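Local coordinates for chymotrypsin-like serine protease (Equine arteritis virus, PDB 1MBM), which is a chymotrypsin-like serine protease of an arterivirus that probably cleaves the viral replicase polyprotein, at residues V152-T166 / I176-L190. Sequence-based numbering, arbitrary orientation.
Sequences VTLSSLSKHFTGPLT and IIADVDAVPRSLAML
Asp179 grips the first turn of helix 154-158 with both carboxylate oxygens. Its OD1 accepts from Ser155 N at 3.0 Å, and its OD2 accepts from Ser155 OG at 2.6 Å, each through the syn lone pair. Ser155 OG sits between its backbone N and carbonyl carbon (chi1 61°), where N-H and hydroxyl can both meet one carboxylate. The negative charge lies at the helix N-terminus, which would favour it electrostatically. Thr153 is the N-cap, with OG1 accepting from Ser156 N. Just before the helix, strands 152-153 and 176-177 pair in parallel.

Leu154 fills the inside of the contact. Its CD2 meets Ile176 CG2 at 3.5 Å and also touches Val183, while CB packs on Val180. The Ser158 hydroxyl bonds back to Leu154 O and lies against the Pro184 ring. Leu187 CB sits over one face of the Phe161 ring, 4.0 Å from the centroid. Ser186 OG lies at the ring edge and donates to Thr162 O at 2.8 Å; Ser186 N reaches the same oxygen at a longer 3.3 Å, nearly along the C=O axis.

Farther on, Thr166 and Val183 form an antiparallel hydrogen-bonded pair, and the Arg185 guanidinium lays one face on Pro164. Together these pieces probably make up much of the C-terminal alpha/beta extension. Leu157, Phe161 and Leu190 rest on Leu99 of strand 94-100, which ties the extension to the second barrel.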
ATOM      1  N   VAL A 152      -5.372   8.863 -16.148  1.00  9.79           N
ATOM      2  CA  VAL A 152      -6.827   8.841 -16.082  1.00  9.37           C
ATOM      3  C   VAL A 152      -7.323  10.287 -16.049  1.00  9.12           C
ATOM      4  O   VAL A 152      -6.640  11.167 -15.520  1.00  7.55           O
ATOM      5  CB  VAL A 152      -7.341   8.064 -14.842  1.00 10.66           C
ATOM      6  CG1 VAL A 152      -7.030   8.838 -13.546  1.00 10.86           C
ATOM      7  CG2 VAL A 152      -8.844   7.777 -14.961  1.00 14.51           C
ATOM      8  N   THR A 153      -8.487  10.550 -16.640  1.00  6.84           N
ATOM      9  CA  THR A 153      -9.038  11.904 -16.589  1.00  6.80           C
ATOM     10  C   THR A 153      -9.729  12.096 -15.253  1.00  6.87           C
ATOM     11  O   THR A 153     -10.080  11.125 -14.575  1.00  5.69           O
ATOM     12  CB  THR A 153     -10.048  12.153 -17.712  1.00  7.65           C
ATOM     13  OG1 THR A 153     -11.064  11.142 -17.664  1.00  6.70           O
ATOM     14  CG2 THR A 153      -9.407  11.986 -19.096  1.00  5.13           C
ATOM     15  N   LEU A 154      -9.917  13.348 -14.858  1.00  7.54           N
ATOM     16  CA  LEU A 154     -10.620  13.623 -13.617  1.00  7.60           C
ATOM     17  C   LEU A 154     -12.072  13.202 -13.732  1.00  7.46           C
ATOM     18  O   LEU A 154     -12.648  12.704 -12.765  1.00  6.82           O
ATOM     19  CB  LEU A 154     -10.530  15.100 -13.231  1.00  7.20           C
ATOM     20  CG  LEU A 154      -9.343  15.582 -12.392  1.00 16.48           C
ATOM     21  CD1 LEU A 154      -9.423  17.097 -12.186  1.00 12.71           C
ATOM     22  CD2 LEU A 154      -9.295  14.867 -11.046  1.00 11.51           C
ATOM     23  N   SER A 155     -12.663  13.394 -14.909  1.00  5.33           N
ATOM     24  CA  SER A 155     -14.060  13.008 -15.107  1.00 10.15           C
ATOM     25  C   SER A 155     -14.244  11.496 -14.956  1.00  9.74           C
ATOM     26  O   SER A 155     -15.155  11.049 -14.264  1.00  7.30           O
ATOM     27  CB  SER A 155     -14.583  13.487 -16.460  1.00  8.53           C
ATOM     28  OG  SER A 155     -13.846  12.904 -17.510  1.00 11.39           O
ATOM     29  N   SER A 156     -13.362  10.717 -15.579  1.00  8.38           N
ATOM     30  CA  SER A 156     -13.429   9.258 -15.478  1.00 10.52           C
ATOM     31  C   SER A 156     -13.259   8.796 -14.030  1.00 10.87           C
ATOM     32  O   SER A 156     -14.003   7.938 -13.561  1.00  9.00           O
ATOM     33  CB  SER A 156     -12.390   8.589 -16.391  1.00  9.59           C
ATOM     34  OG  SER A 156     -12.206   7.227 -16.048  1.00 19.86           O
ATOM     35  N   LEU A 157     -12.284   9.384 -13.333  1.00  8.77           N
ATOM     36  CA  LEU A 157     -12.040   9.098 -11.928  1.00  9.31           C
ATOM     37  C   LEU A 157     -13.275   9.461 -11.085  1.00 12.11           C
ATOM     38  O   LEU A 157     -13.660   8.726 -10.171  1.00  7.64           O
ATOM     39  CB  LEU A 157     -10.828   9.915 -11.459  1.00 10.26           C
ATOM     40  CG  LEU A 157     -10.022   9.585 -10.205  1.00 15.13           C
ATOM     41  CD1 LEU A 157      -9.690   8.093 -10.104  1.00 10.84           C
ATOM     42  CD2 LEU A 157      -8.744  10.425 -10.214  1.00  9.19           C
ATOM     43  N   SER A 158     -13.901  10.589 -11.422  1.00  9.98           N
ATOM     44  CA  SER A 158     -15.051  11.113 -10.678  1.00 11.15           C
ATOM     45  C   SER A 158     -16.288  10.201 -10.624  1.00 11.10           C
ATOM     46  O   SER A 158     -17.055  10.248  -9.667  1.00  9.11           O
ATOM     47  CB  SER A 158     -15.425  12.493 -11.215  1.00  8.72           C
ATOM     48  OG  SER A 158     -14.375  13.406 -10.959  1.00 10.05           O
ATOM     49  N   LYS A 159     -16.463   9.368 -11.643  1.00 10.15           N
ATOM     50  CA  LYS A 159     -17.560   8.399 -11.691  1.00 11.49           C
ATOM     51  C   LYS A 159     -17.597   7.493 -10.458  1.00 12.65           C
ATOM     52  O   LYS A 159     -18.665   7.003 -10.070  1.00 13.22           O
ATOM     53  CB  LYS A 159     -17.404   7.489 -12.918  1.00 13.23           C
ATOM     54  CG  LYS A 159     -17.729   8.131 -14.249  1.00 17.65           C
ATOM     55  CD  LYS A 159     -17.633   7.102 -15.374  1.00 22.65           C
ATOM     56  CE  LYS A 159     -16.349   6.281 -15.241  1.00 25.84           C
ATOM     57  NZ  LYS A 159     -16.186   5.285 -16.329  1.00 30.21           N
ATOM     58  N   HIS A 160     -16.433   7.271  -9.847  1.00  7.04           N
ATOM     59  CA  HIS A 160     -16.325   6.353  -8.723  1.00  7.45           C
ATOM     60  C   HIS A 160     -16.496   6.969  -7.343  1.00  7.25           C
ATOM     61  O   HIS A 160     -16.318   6.280  -6.332  1.00  7.09           O
ATOM     62  CB  HIS A 160     -14.967   5.657  -8.799  1.00 10.39           C
ATOM     63  CG  HIS A 160     -14.738   4.958 -10.099  1.00 17.79           C
ATOM     64  ND1 HIS A 160     -15.287   3.727 -10.378  1.00 11.03           N
ATOM     65  CD2 HIS A 160     -14.036   5.321 -11.202  1.00 12.39           C
ATOM     66  CE1 HIS A 160     -14.923   3.353 -11.593  1.00 18.34           C
ATOM     67  NE2 HIS A 160     -14.167   4.302 -12.114  1.00 15.38           N
ATOM     68  N   PHE A 161     -16.850   8.248  -7.289  1.00  5.43           N
ATOM     69  CA  PHE A 161     -16.908   8.939  -6.002  1.00  6.81           C
ATOM     70  C   PHE A 161     -18.207   9.668  -5.729  1.00  6.81           C
ATOM     71  O   PHE A 161     -18.776  10.295  -6.621  1.00  7.22           O
ATOM     72  CB  PHE A 161     -15.733   9.912  -5.881  1.00  5.82           C
ATOM     73  CG  PHE A 161     -14.403   9.232  -5.766  1.00 10.25           C
ATOM     74  CD1 PHE A 161     -13.701   8.845  -6.905  1.00  8.96           C
ATOM     75  CD2 PHE A 161     -13.861   8.964  -4.516  1.00  9.22           C
ATOM     76  CE1 PHE A 161     -12.466   8.204  -6.800  1.00  9.08           C
ATOM     77  CE2 PHE A 161     -12.637   8.328  -4.396  1.00  9.69           C
ATOM     78  CZ  PHE A 161     -11.936   7.951  -5.539  1.00  9.64           C
ATOM     79  N   THR A 162     -18.657   9.600  -4.479  1.00  6.33           N
ATOM     80  CA  THR A 162     -19.891  10.253  -4.057  1.00  6.02           C
ATOM     81  C   THR A 162     -19.648  11.672  -3.552  1.00  7.15           C
ATOM     82  O   THR A 162     -18.501  12.073  -3.321  1.00 10.54           O
ATOM     83  CB  THR A 162     -20.580   9.443  -2.927  1.00  9.13           C
ATOM     84  OG1 THR A 162     -19.674   9.283  -1.831  1.00  6.22           O
ATOM     85  CG2 THR A 162     -20.868   8.014  -3.369  1.00  6.84           C
ATOM     86  N   GLY A 163     -20.733  12.424  -3.373  1.00  5.10           N
ATOM     87  CA  GLY A 163     -20.659  13.797  -2.889  1.00  4.75           C
ATOM     88  C   GLY A 163     -20.868  14.848  -3.968  1.00  4.86           C
ATOM     89  O   GLY A 163     -20.713  14.571  -5.162  1.00  4.35           O
ATOM     90  N   PRO A 164     -21.205  16.068  -3.546  1.00  4.67           N
ATOM     91  CA  PRO A 164     -21.472  17.166  -4.472  1.00  4.54           C
ATOM     92  C   PRO A 164     -20.179  17.692  -5.092  1.00  4.90           C
ATOM     93  O   PRO A 164     -19.087  17.364  -4.605  1.00  4.11           O
ATOM     94  CB  PRO A 164     -22.114  18.210  -3.560  1.00  4.93           C
ATOM     95  CG  PRO A 164     -21.356  18.032  -2.286  1.00  6.21           C
ATOM     96  CD  PRO A 164     -21.308  16.513  -2.142  1.00  3.41           C
ATOM     97  N   LEU A 165     -20.300  18.461  -6.171  1.00  8.69           N
ATOM     98  CA  LEU A 165     -19.133  18.998  -6.876  1.00  8.37           C
ATOM     99  C   LEU A 165     -18.306  19.943  -6.005  1.00  7.89           C
ATOM    100  O   LEU A 165     -18.844  20.760  -5.260  1.00  5.10           O
ATOM    101  CB  LEU A 165     -19.537  19.676  -8.186  1.00 10.09           C
ATOM    102  CG  LEU A 165     -20.087  18.761  -9.292  1.00 11.61           C
ATOM    103  CD1 LEU A 165     -20.631  19.600 -10.453  1.00 10.41           C
ATOM    104  CD2 LEU A 165     -19.022  17.799  -9.778  1.00 11.47           C
ATOM    105  N   THR A 166     -16.989  19.811  -6.104  1.00  7.98           N
ATOM    106  CA  THR A 166     -16.068  20.558  -5.256  1.00  8.06           C
ATOM    107  C   THR A 166     -14.847  20.979  -6.067  1.00  7.61           C
ATOM    108  O   THR A 166     -14.457  20.279  -7.001  1.00  5.49           O
ATOM    109  CB  THR A 166     -15.612  19.635  -4.107  1.00  9.14           C
ATOM    110  OG1 THR A 166     -16.761  19.112  -3.427  1.00 10.78           O
ATOM    111  CG2 THR A 166     -14.862  20.411  -3.029  1.00 11.19           C
ATOM    112  N   ILE A 176      -2.958  12.687 -13.922  1.00  6.73           N
ATOM    113  CA  ILE A 176      -4.385  12.874 -13.715  1.00  8.45           C
ATOM    114  C   ILE A 176      -4.744  14.043 -14.634  1.00  9.15           C
ATOM    115  O   ILE A 176      -4.335  15.180 -14.404  1.00  6.77           O
ATOM    116  CB  ILE A 176      -4.733  13.175 -12.245  1.00  7.90           C
ATOM    117  CG1 ILE A 176      -4.549  11.926 -11.394  1.00  8.98           C
ATOM    118  CG2 ILE A 176      -6.191  13.552 -12.126  1.00 12.10           C
ATOM    119  CD1 ILE A 176      -4.859  12.125  -9.926  1.00 14.55           C
ATOM    120  N   ILE A 177      -5.452  13.735 -15.715  1.00  7.86           N
ATOM    121  CA  ILE A 177      -5.781  14.724 -16.732  1.00  9.49           C
ATOM    122  C   ILE A 177      -6.959  15.592 -16.298  1.00  9.18           C
ATOM    123  O   ILE A 177      -8.084  15.120 -16.191  1.00  8.55           O
ATOM    124  CB  ILE A 177      -6.058  14.006 -18.064  1.00 10.66           C
ATOM    125  CG1 ILE A 177      -4.806  13.219 -18.475  1.00 12.36           C
ATOM    126  CG2 ILE A 177      -6.462  15.001 -19.148  1.00 12.39           C
ATOM    127  CD1 ILE A 177      -5.004  12.289 -19.657  1.00 16.56           C
ATOM    128  N   ALA A 178      -6.683  16.861 -16.026  1.00 10.77           N
ATOM    129  CA  ALA A 178      -7.709  17.784 -15.531  1.00 12.48           C
ATOM    130  C   ALA A 178      -8.665  18.250 -16.636  1.00 11.06           C
ATOM    131  O   ALA A 178      -8.411  19.256 -17.288  1.00 11.42           O
ATOM    132  CB  ALA A 178      -7.048  18.975 -14.845  1.00 12.54           C
ATOM    133  N   ASP A 179      -9.762  17.518 -16.835  1.00 10.31           N
ATOM    134  CA  ASP A 179     -10.701  17.817 -17.922  1.00 12.37           C
ATOM    135  C   ASP A 179     -12.073  18.325 -17.452  1.00 14.34           C
ATOM    136  O   ASP A 179     -13.016  18.410 -18.238  1.00 12.15           O
ATOM    137  CB  ASP A 179     -10.889  16.584 -18.807  1.00 11.59           C
ATOM    138  CG  ASP A 179     -11.579  15.442 -18.078  1.00 16.59           C
ATOM    139  OD1 ASP A 179     -11.523  15.393 -16.823  1.00  8.31           O
ATOM    140  OD2 ASP A 179     -12.204  14.546 -18.688  1.00 13.33           O
ATOM    141  N   VAL A 180     -12.179  18.614 -16.162  1.00 13.32           N
ATOM    142  CA  VAL A 180     -13.384  19.190 -15.569  1.00 12.03           C
ATOM    143  C   VAL A 180     -12.854  20.210 -14.583  1.00 13.50           C
ATOM    144  O   VAL A 180     -11.677  20.168 -14.237  1.00 13.36           O
ATOM    145  CB  VAL A 180     -14.241  18.151 -14.806  1.00 14.10           C
ATOM    146  CG1 VAL A 180     -15.049  17.297 -15.759  1.00 15.30           C
ATOM    147  CG2 VAL A 180     -13.383  17.279 -13.910  1.00 14.33           C
ATOM    148  N   ASP A 181     -13.690  21.142 -14.147  1.00 14.61           N
ATOM    149  CA  ASP A 181     -13.217  22.115 -13.171  1.00 16.61           C
ATOM    150  C   ASP A 181     -13.759  21.854 -11.756  1.00 14.15           C
ATOM    151  O   ASP A 181     -13.604  22.688 -10.867  1.00 15.25           O
ATOM    152  CB  ASP A 181     -13.468  23.562 -13.635  1.00 18.66           C
ATOM    153  CG  ASP A 181     -14.940  23.924 -13.683  1.00 27.45           C
ATOM    154  OD1 ASP A 181     -15.796  23.036 -13.485  1.00 28.41           O
ATOM    155  OD2 ASP A 181     -15.334  25.088 -13.915  1.00 35.82           O
ATOM    156  N   ALA A 182     -14.385  20.692 -11.567  1.00  9.57           N
ATOM    157  CA  ALA A 182     -14.919  20.290 -10.266  1.00  7.22           C
ATOM    158  C   ALA A 182     -15.069  18.782 -10.176  1.00  4.91           C
ATOM    159  O   ALA A 182     -15.286  18.110 -11.181  1.00  7.37           O
ATOM    160  CB  ALA A 182     -16.257  20.985  -9.972  1.00  6.95           C
ATOM    161  N   VAL A 183     -14.932  18.248  -8.965  1.00  5.41           N
ATOM    162  CA  VAL A 183     -15.029  16.805  -8.722  1.00  4.14           C
ATOM    163  C   VAL A 183     -15.894  16.532  -7.482  1.00  4.10           C
ATOM    164  O   VAL A 183     -16.086  17.423  -6.661  1.00  5.05           O
ATOM    165  CB  VAL A 183     -13.635  16.164  -8.513  1.00  6.90           C
ATOM    166  CG1 VAL A 183     -12.759  16.285  -9.772  1.00 11.63           C
ATOM    167  CG2 VAL A 183     -12.928  16.751  -7.298  1.00  5.64           C
ATOM    168  N   PRO A 184     -16.449  15.323  -7.363  1.00  5.06           N
ATOM    169  CA  PRO A 184     -17.202  14.938  -6.162  1.00  4.33           C
ATOM    170  C   PRO A 184     -16.373  15.142  -4.904  1.00  5.77           C
ATOM    171  O   PRO A 184     -15.171  14.839  -4.893  1.00  4.36           O
ATOM    172  CB  PRO A 184     -17.461  13.450  -6.372  1.00  3.86           C
ATOM    173  CG  PRO A 184     -17.534  13.316  -7.873  1.00  6.27           C
ATOM    174  CD  PRO A 184     -16.459  14.251  -8.377  1.00  3.39           C
ATOM    175  N   ARG A 185     -17.031  15.642  -3.864  1.00  4.62           N
ATOM    176  CA  ARG A 185     -16.394  15.965  -2.586  1.00  8.83           C
ATOM    177  C   ARG A 185     -15.473  14.899  -2.002  1.00  6.29           C
ATOM    178  O   ARG A 185     -14.409  15.224  -1.479  1.00  7.22           O
ATOM    179  CB  ARG A 185     -17.461  16.328  -1.554  1.00  7.78           C
ATOM    180  CG  ARG A 185     -16.903  16.878  -0.253  1.00 16.97           C
ATOM    181  CD  ARG A 185     -17.945  17.020   0.843  1.00 23.79           C
ATOM    182  NE  ARG A 185     -18.557  18.341   0.869  1.00 24.87           N
ATOM    183  CZ  ARG A 185     -19.851  18.569   1.090  1.00 28.84           C
ATOM    184  NH1 ARG A 185     -20.695  17.560   1.288  1.00 23.76           N
ATOM    185  NH2 ARG A 185     -20.303  19.815   1.110  1.00 23.92           N
ATOM    186  N   SER A 186     -15.881  13.634  -2.076  1.00  6.17           N
ATOM    187  CA  SER A 186     -15.054  12.557  -1.529  1.00  8.82           C
ATOM    188  C   SER A 186     -13.739  12.410  -2.299  1.00  9.84           C
ATOM    189  O   SER A 186     -12.718  12.128  -1.694  1.00 11.13           O
ATOM    190  CB  SER A 186     -15.808  11.222  -1.426  1.00  6.54           C
ATOM    191  OG  SER A 186     -16.125  10.706  -2.702  1.00  9.72           O
ATOM    192  N   LEU A 187     -13.761  12.625  -3.614  1.00  9.42           N
ATOM    193  CA  LEU A 187     -12.526  12.591  -4.402  1.00 11.56           C
ATOM    194  C   LEU A 187     -11.600  13.752  -4.005  1.00 12.29           C
ATOM    195  O   LEU A 187     -10.402  13.537  -3.774  1.00 11.07           O
ATOM    196  CB  LEU A 187     -12.814  12.597  -5.917  1.00  9.11           C
ATOM    197  CG  LEU A 187     -11.620  12.613  -6.889  1.00 11.68           C
ATOM    198  CD1 LEU A 187     -10.557  11.580  -6.508  1.00 10.42           C
ATOM    199  CD2 LEU A 187     -12.082  12.388  -8.350  1.00  6.74           C
ATOM    200  N   ALA A 188     -12.159  14.960  -3.897  1.00  9.87           N
ATOM    201  CA  ALA A 188     -11.385  16.159  -3.519  1.00 10.02           C
ATOM    202  C   ALA A 188     -10.774  16.078  -2.119  1.00 13.06           C
ATOM    203  O   ALA A 188      -9.616  16.455  -1.925  1.00 12.85           O
ATOM    204  CB  ALA A 188     -12.245  17.418  -3.625  1.00  7.33           C
ATOM    205  N   MET A 189     -11.569  15.607  -1.154  1.00 12.33           N
ATOM    206  CA  MET A 189     -11.140  15.454   0.236  1.00 16.28           C
ATOM    207  C   MET A 189     -10.073  14.372   0.355  1.00 16.53           C
ATOM    208  O   MET A 189      -9.175  14.456   1.203  1.00 12.83           O
ATOM    209  CB  MET A 189     -12.323  15.095   1.143  1.00 17.52           C
ATOM    210  CG  MET A 189     -13.292  16.238   1.432  1.00 24.66           C
ATOM    211  SD  MET A 189     -12.712  17.390   2.683  1.00 41.07           S
ATOM    212  CE  MET A 189     -12.794  16.360   4.153  1.00 36.56           C
ATOM    213  N   LEU A 190     -10.187  13.353  -0.489  1.00 16.50           N
ATOM    214  CA  LEU A 190      -9.211  12.272  -0.515  1.00 17.81           C
ATOM    215  C   LEU A 190      -7.850  12.878  -0.822  1.00 17.89           C
ATOM    216  O   LEU A 190      -6.926  12.783  -0.012  1.00 17.25           O
ATOM    217  CB  LEU A 190      -9.572  11.226  -1.576  1.00 17.12           C
ATOM    218  CG  LEU A 190      -9.690   9.763  -1.133  1.00 22.05           C
ATOM    219  CD1 LEU A 190      -9.708   8.812  -2.327  1.00 18.43           C
ATOM    220  CD2 LEU A 190      -8.601   9.376  -0.152  1.00 16.05           C
TER